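Local coordinates for isomaltodextranase (Arthrobacter globiformis, PDB 5AWO), which hydrolyses alpha-1,6-glucosidic linkages of dextran, releasing successive isomaltose units from the non-reducing ends of the chains, at residues T300-R308 against D370-Y378; Y476-A487 against A512-Q521. All coordinates share one frame; numbering follows the deposited sequence.

Interaction 1: T300-R308 against D370-Y378; sequences TGWSHRNGR and DGLVGKPLY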
# COMPACT_ATOMS: atom_id res chain seq x y z
N THR A 300 1.41 -2.37 11.23
CA THR A 300 1.79 -3.69 11.76
C THR A 300 0.68 -4.72 11.51
O THR A 300 0.94 -5.85 11.05
CB THR A 300 2.12 -3.58 13.24
OG1 THR A 300 3.23 -2.70 13.42
CG2 THR A 300 2.46 -4.93 13.86
N GLY A 301 -0.54 -4.34 11.79
CA GLY A 301 -1.71 -5.23 11.70
C GLY A 301 -2.13 -5.63 10.31
O GLY A 301 -2.67 -6.73 10.15
N TRP A 302 -1.88 -4.78 9.32
CA TRP A 302 -2.25 -5.06 7.93
C TRP A 302 -1.04 -5.50 7.11
O TRP A 302 -1.18 -5.74 5.91
CB TRP A 302 -2.94 -3.83 7.31
CG TRP A 302 -4.38 -3.74 7.70
CD1 TRP A 302 -4.99 -2.78 8.45
CD2 TRP A 302 -5.40 -4.68 7.33
NE1 TRP A 302 -6.32 -3.06 8.56
CE2 TRP A 302 -6.60 -4.22 7.88
CE3 TRP A 302 -5.41 -5.86 6.56
CZ2 TRP A 302 -7.80 -4.92 7.74
CZ3 TRP A 302 -6.58 -6.52 6.40
CH2 TRP A 302 -7.78 -6.07 6.97
N SER A 303 0.13 -5.67 7.75
CA SER A 303 1.34 -5.98 7.02
C SER A 303 1.31 -7.29 6.24
O SER A 303 2.01 -7.41 5.25
CB SER A 303 2.57 -5.95 7.94
OG SER A 303 2.51 -6.92 8.97
N HIS A 304 0.52 -8.25 6.72
CA HIS A 304 0.36 -9.53 5.99
C HIS A 304 -0.24 -9.32 4.60
O HIS A 304 -0.14 -10.22 3.73
CB HIS A 304 -0.44 -10.54 6.80
CG HIS A 304 -1.83 -10.09 7.12
ND1 HIS A 304 -2.09 -9.08 8.03
CD2 HIS A 304 -3.03 -10.48 6.64
CE1 HIS A 304 -3.39 -8.87 8.09
NE2 HIS A 304 -3.98 -9.69 7.24
N ARG A 305 -0.88 -8.17 4.36
CA ARG A 305 -1.46 -7.81 3.06
C ARG A 305 -0.59 -6.90 2.20
O ARG A 305 -1.05 -6.44 1.14
CB ARG A 305 -2.82 -7.16 3.27
CG ARG A 305 -3.89 -8.09 3.84
CD ARG A 305 -4.06 -9.32 2.95
NE ARG A 305 -5.38 -9.89 3.00
CZ ARG A 305 -5.76 -10.95 2.28
NH1 ARG A 305 -4.86 -11.59 1.53
NH2 ARG A 305 -7.02 -11.36 2.37
N ASN A 306 0.64 -6.62 2.65
CA ASN A 306 1.48 -5.68 1.90
C ASN A 306 2.39 -6.38 0.89
O ASN A 306 2.36 -7.61 0.77
CB ASN A 306 2.24 -4.74 2.84
CG ASN A 306 3.47 -5.36 3.47
OD1 ASN A 306 3.97 -6.40 3.06
ND2 ASN A 306 4.01 -4.65 4.47
N GLY A 307 3.14 -5.60 0.13
CA GLY A 307 4.16 -6.12 -0.78
C GLY A 307 3.79 -6.14 -2.25
O GLY A 307 2.69 -5.80 -2.64
N ARG A 308 4.74 -6.56 -3.07
CA ARG A 308 4.58 -6.44 -4.50
C ARG A 308 3.38 -7.23 -5.00
O ARG A 308 3.29 -8.45 -4.78
CB ARG A 308 5.85 -6.91 -5.24
CG ARG A 308 7.14 -6.19 -4.84
CD ARG A 308 7.00 -4.67 -4.77
NE ARG A 308 8.28 -4.05 -4.41
CZ ARG A 308 9.21 -3.63 -5.27
NH1 ARG A 308 9.04 -3.71 -6.59
NH2 ARG A 308 10.33 -3.09 -4.82
N ASP A 370 13.67 2.89 -4.25
CA ASP A 370 14.08 1.51 -4.55
C ASP A 370 12.96 0.49 -4.29
O ASP A 370 13.07 -0.69 -4.66
CB ASP A 370 15.37 1.12 -3.79
CG ASP A 370 16.60 1.94 -4.22
OD1 ASP A 370 16.53 2.65 -5.26
OD2 ASP A 370 17.61 1.90 -3.48
N GLY A 371 11.87 0.91 -3.65
CA GLY A 371 10.70 0.04 -3.45
C GLY A 371 10.72 -0.76 -2.17
O GLY A 371 10.29 -1.92 -2.14
N LEU A 372 11.22 -0.14 -1.08
CA LEU A 372 11.15 -0.78 0.20
C LEU A 372 9.71 -0.91 0.68
O LEU A 372 8.97 0.08 0.75
CB LEU A 372 11.92 0.03 1.25
CG LEU A 372 11.81 -0.51 2.68
CD1 LEU A 372 12.49 -1.87 2.81
CD2 LEU A 372 12.40 0.50 3.67
N VAL A 373 9.34 -2.13 1.02
CA VAL A 373 8.09 -2.42 1.73
C VAL A 373 8.46 -3.32 2.91
O VAL A 373 8.69 -4.53 2.72
CB VAL A 373 7.04 -3.12 0.82
CG1 VAL A 373 5.76 -3.41 1.58
CG2 VAL A 373 6.77 -2.29 -0.42
N GLY A 374 8.56 -2.74 4.10
CA GLY A 374 8.94 -3.49 5.29
C GLY A 374 7.78 -4.25 5.89
O GLY A 374 6.60 -3.95 5.60
N LYS A 375 8.14 -5.25 6.68
CA LYS A 375 7.24 -5.89 7.61
C LYS A 375 7.74 -5.65 9.02
O LYS A 375 8.94 -5.53 9.24
CB LYS A 375 7.11 -7.41 7.34
CG LYS A 375 6.05 -7.73 6.28
CD LYS A 375 5.98 -9.23 5.93
CE LYS A 375 4.71 -9.63 5.17
NZ LYS A 375 4.63 -9.00 3.85
N PRO A 376 6.82 -5.60 9.99
CA PRO A 376 7.23 -5.65 11.39
C PRO A 376 7.87 -7.00 11.64
O PRO A 376 7.57 -7.96 10.89
CB PRO A 376 5.91 -5.54 12.15
CG PRO A 376 4.94 -6.23 11.22
CD PRO A 376 5.38 -5.86 9.84
N LEU A 377 8.72 -7.13 12.65
CA LEU A 377 9.22 -8.46 12.96
C LEU A 377 8.06 -9.35 13.43
O LEU A 377 7.40 -9.06 14.40
CB LEU A 377 10.28 -8.38 14.05
CG LEU A 377 11.04 -9.67 14.36
CD1 LEU A 377 11.83 -10.15 13.15
CD2 LEU A 377 11.93 -9.45 15.57
N TYR A 378 7.83 -10.45 12.72
CA TYR A 378 6.79 -11.40 13.13
C TYR A 378 7.29 -12.24 14.30
O TYR A 378 8.45 -12.67 14.28
CB TYR A 378 6.33 -12.28 11.96
CG TYR A 378 5.25 -11.62 11.13
CD1 TYR A 378 5.45 -10.38 10.53
CD2 TYR A 378 4.00 -12.20 10.99
CE1 TYR A 378 4.47 -9.77 9.77
CE2 TYR A 378 3.00 -11.59 10.24
CZ TYR A 378 3.24 -10.35 9.65
OH TYR A 378 2.23 -9.75 8.92
O HOH W 1 2.21 -9.77 2.41
O HOH W 2 8.99 -5.04 -1.87

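Interaction 2: Y476-A487 against A512-Q521; sequences YPAAFAAWGGGA and ADPLVTFAVQ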
# COMPACT_ATOMS: atom_id res chain seq x y z
N TYR A 476 16.83 -14.11 -0.43
CA TYR A 476 15.54 -13.46 -0.14
C TYR A 476 14.73 -14.31 0.83
O TYR A 476 14.12 -15.30 0.42
CB TYR A 476 14.76 -13.25 -1.42
CG TYR A 476 15.49 -12.44 -2.44
CD1 TYR A 476 16.44 -13.02 -3.27
CD2 TYR A 476 15.28 -11.06 -2.55
CE1 TYR A 476 17.11 -12.27 -4.21
CE2 TYR A 476 15.94 -10.30 -3.49
CZ TYR A 476 16.88 -10.90 -4.31
OH TYR A 476 17.53 -10.11 -5.24
N PRO A 477 14.68 -13.93 2.12
CA PRO A 477 13.86 -14.63 3.09
C PRO A 477 12.36 -14.52 2.82
O PRO A 477 11.85 -13.43 2.56
CB PRO A 477 14.21 -13.93 4.41
CG PRO A 477 15.59 -13.41 4.18
CD PRO A 477 15.53 -12.91 2.79
N ALA A 478 11.64 -15.63 2.86
CA ALA A 478 10.22 -15.62 2.51
C ALA A 478 9.39 -14.88 3.55
O ALA A 478 8.35 -14.29 3.20
CB ALA A 478 9.71 -17.06 2.35
N ALA A 479 9.84 -14.89 4.80
CA ALA A 479 9.09 -14.27 5.90
C ALA A 479 9.04 -12.74 5.79
O ALA A 479 8.23 -12.13 6.48
CB ALA A 479 9.64 -14.68 7.25
N PHE A 480 9.90 -12.17 4.96
CA PHE A 480 9.88 -10.72 4.70
C PHE A 480 9.39 -10.34 3.32
O PHE A 480 9.41 -9.18 2.97
CB PHE A 480 11.27 -10.12 4.99
CG PHE A 480 11.52 -9.94 6.45
CD1 PHE A 480 11.03 -8.81 7.09
CD2 PHE A 480 12.19 -10.89 7.20
CE1 PHE A 480 11.20 -8.62 8.44
CE2 PHE A 480 12.38 -10.69 8.56
CZ PHE A 480 11.87 -9.57 9.18
N ALA A 481 8.95 -11.33 2.51
CA ALA A 481 8.43 -11.10 1.18
C ALA A 481 6.92 -10.83 1.21
O ALA A 481 6.37 -10.61 2.28
CB ALA A 481 8.75 -12.31 0.29
N ALA A 482 6.31 -10.81 0.03
CA ALA A 482 4.88 -10.58 -0.12
C ALA A 482 4.14 -11.90 -0.13
O ALA A 482 4.54 -12.82 -0.84
CB ALA A 482 4.60 -9.81 -1.40
N TRP A 483 3.04 -11.97 0.61
CA TRP A 483 2.21 -13.16 0.75
C TRP A 483 0.83 -12.92 0.17
O TRP A 483 0.23 -11.87 0.41
CB TRP A 483 2.02 -13.56 2.21
CG TRP A 483 3.27 -13.57 3.03
CD1 TRP A 483 4.52 -13.90 2.60
CD2 TRP A 483 3.40 -13.20 4.40
NE1 TRP A 483 5.42 -13.77 3.63
CE2 TRP A 483 4.75 -13.36 4.75
CE3 TRP A 483 2.49 -12.79 5.39
CZ2 TRP A 483 5.24 -13.06 6.02
CZ3 TRP A 483 2.97 -12.50 6.64
CH2 TRP A 483 4.34 -12.66 6.96
N GLY A 484 0.29 -13.90 -0.56
CA GLY A 484 -1.07 -13.84 -1.05
C GLY A 484 -1.80 -15.17 -1.00
O GLY A 484 -1.18 -16.22 -0.79
N GLY A 485 -3.13 -15.10 -1.10
CA GLY A 485 -3.96 -16.30 -1.25
C GLY A 485 -4.02 -17.25 -0.09
O GLY A 485 -4.49 -18.39 -0.25
N GLY A 486 -3.57 -16.82 1.09
CA GLY A 486 -3.57 -17.65 2.28
C GLY A 486 -2.18 -18.03 2.75
O GLY A 486 -2.04 -18.53 3.86
N ALA A 487 -1.15 -17.80 1.94
CA ALA A 487 0.22 -17.95 2.45
C ALA A 487 0.43 -17.02 3.63
O ALA A 487 -0.11 -15.89 3.66
CB ALA A 487 1.24 -17.63 1.39
N ALA A 512 -8.57 -18.54 -4.42
CA ALA A 512 -7.21 -18.08 -4.71
C ALA A 512 -6.19 -19.17 -4.39
O ALA A 512 -6.41 -20.02 -3.53
CB ALA A 512 -6.89 -16.82 -3.91
N ASP A 513 -5.07 -19.10 -5.07
CA ASP A 513 -3.95 -19.98 -4.82
C ASP A 513 -2.94 -19.29 -3.89
O ASP A 513 -2.51 -18.17 -4.17
CB ASP A 513 -3.28 -20.34 -6.13
CG ASP A 513 -4.21 -21.14 -7.04
OD1 ASP A 513 -5.04 -21.90 -6.50
OD2 ASP A 513 -4.13 -20.95 -8.27
N PRO A 514 -2.52 -19.96 -2.83
CA PRO A 514 -1.50 -19.32 -1.96
C PRO A 514 -0.20 -19.10 -2.70
O PRO A 514 0.21 -19.93 -3.52
CB PRO A 514 -1.31 -20.32 -0.83
CG PRO A 514 -2.23 -21.44 -1.04
CD PRO A 514 -2.88 -21.32 -2.37
N LEU A 515 0.45 -17.97 -2.43
CA LEU A 515 1.67 -17.62 -3.14
C LEU A 515 2.57 -16.70 -2.32
O LEU A 515 2.12 -16.08 -1.34
CB LEU A 515 1.35 -16.99 -4.51
CG LEU A 515 0.52 -15.69 -4.51
CD1 LEU A 515 1.34 -14.43 -4.21
CD2 LEU A 515 -0.26 -15.50 -5.82
N VAL A 516 3.80 -16.61 -2.77
CA VAL A 516 4.82 -15.68 -2.27
C VAL A 516 5.45 -14.99 -3.44
O VAL A 516 5.77 -15.62 -4.46
CB VAL A 516 5.91 -16.38 -1.45
CG1 VAL A 516 6.95 -15.38 -0.94
CG2 VAL A 516 5.30 -17.13 -0.28
N THR A 517 5.62 -13.68 -3.34
CA THR A 517 6.23 -12.88 -4.40
C THR A 517 7.47 -12.17 -3.90
O THR A 517 7.46 -11.50 -2.85
CB THR A 517 5.24 -11.85 -4.99
OG1 THR A 517 4.12 -12.55 -5.57
CG2 THR A 517 5.87 -10.95 -6.00
N PHE A 518 8.53 -12.30 -4.69
CA PHE A 518 9.83 -11.68 -4.45
C PHE A 518 10.13 -10.72 -5.59
O PHE A 518 9.88 -11.03 -6.76
CB PHE A 518 10.97 -12.72 -4.43
CG PHE A 518 10.80 -13.79 -3.41
CD1 PHE A 518 11.34 -13.66 -2.14
CD2 PHE A 518 10.16 -14.98 -3.74
CE1 PHE A 518 11.23 -14.66 -1.20
CE2 PHE A 518 10.04 -15.99 -2.81
CZ PHE A 518 10.56 -15.84 -1.54
N ALA A 519 10.70 -9.56 -5.27
CA ALA A 519 11.23 -8.68 -6.28
C ALA A 519 12.72 -8.89 -6.36
O ALA A 519 13.40 -8.85 -5.36
CB ALA A 519 10.93 -7.23 -5.93
N VAL A 520 13.22 -9.08 -7.57
CA VAL A 520 14.64 -9.35 -7.76
C VAL A 520 15.16 -8.46 -8.89
O VAL A 520 14.48 -8.26 -9.89
CB VAL A 520 14.92 -10.85 -8.08
CG1 VAL A 520 14.26 -11.76 -7.06
CG2 VAL A 520 14.46 -11.21 -9.47
N GLN A 521 16.36 -7.93 -8.71
CA GLN A 521 17.00 -7.07 -9.70
C GLN A 521 18.25 -7.79 -10.21
O GLN A 521 19.05 -8.27 -9.41
CB GLN A 521 17.37 -5.72 -9.06
CG GLN A 521 17.68 -4.59 -10.05
CD GLN A 521 16.46 -3.79 -10.50
OE1 GLN A 521 15.36 -4.00 -10.00
NE2 GLN A 521 16.66 -2.89 -11.45

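Interaction 1: T300-R308 against D370-Y378
With chi1 at 79°, the CG of Asn306 sits between its own backbone N and carbonyl carbon, and the amide is thereby turned onto Gly374 and Lys375. The Lys375 chain runs extended until a bend at chi4 (64°) swings NZ to the same amide. Asn306 thus uses both ends: ND2 donates to Gly374 O at 2.9 Å, with the acceptor tilted from the amide plane, and OD1 receives Lys375 NZ at 2.8 Å. A water accepts from NZ and donates to His304 O and Asn306 O, tying the ammonium to these two carbonyls; Ser303 O adds a weak bond. Val373 CG1 packs against Asn306 CG at 3.6 Å. These residues join the 3-10 turn 303-305 and the residues after it, next to helix 295-302 of the catalytic TIM barrel, to strand 375-378 of the following beta sandwich. Further along, Tyr378 OH donates to Ser303 OG (2.8 Å), which itself donates to Thr300 O, while the Pro376 ring presses on Ser303, CD to CB at a tight 3.4 Å. At the other end, Arg308 NH2 bonds Gly371 O at 2.9 Å, and its NH1 is held by Arg33 O. Gly371 closes the preceding helix in a Schellman motif, with positive phi.

Interaction 2: Y476-A487 against A512-Q521
Ala482 and Gly484 pair with Thr517 and Leu515 through four backbone hydrogen bonds, two in each antiparallel hydrogen-bonded pair, from Leu515 N to Gly484 O at 2.9 Å to the longer Ala482 N to Thr517 O at 3.2 Å. Between them Trp483 faces Val516 in a non-hydrogen-bonded pair. Beyond the ladder, Phe518 holds CG anti to its carbonyl carbon (chi1 -58°), and its ring reaches Tyr476 CB (3.5 Å from CD1) and Ala481 CB, which also touches Val516 CG1. Val520 CG1 lies over one face of the Tyr476 ring, 4.2 Å from its centroid, in a CH-pi contact, while Tyr476 OH is bonded to Pro401 O. The pairing places 482-484 as an outermost strand of an antiparallel sheet in the carbohydrate-binding module, a beta sandwich; Phe518 also packs on Leu603 and Ile606 of strand 601-609. Within 476-487, Trp483 NE1 donates to Ala478 O at 3.0 Å, the acceptor lying in the indole plane, and Ala481 N reaches that oxygen from the opposite face of its carbonyl. A type I' turn from Gly484 to Ala487 ends the ladder, Gly484 O accepting from both Leu515 N and Ala487 N. The polar grip between the segments is thus carried by the backbone, with apolar side-chain contacts around it.

How the interactions relate
From the N terminus, the chain leaves helix 295-302, completes the barrel with strands 312-314 and 343-345, and returns through helix 362-370 to strand 375-378, where interaction 1 closes a loop of 61 residues. It then builds the seven-stranded sheet before entering the carbohydrate-binding module, where interaction 2 closes a shorter loop of 24 residues. The two follow in series, neither nested nor crossed, yet they touch with centres about 11 Å apart. Lys375 NZ probably bonds Ala481 O at 2.8 Å and makes a cation-pi contact with Trp483, whose ring also meets Tyr378 edge-to-face. Barrel, sandwich and binding module therefore converge at this junction.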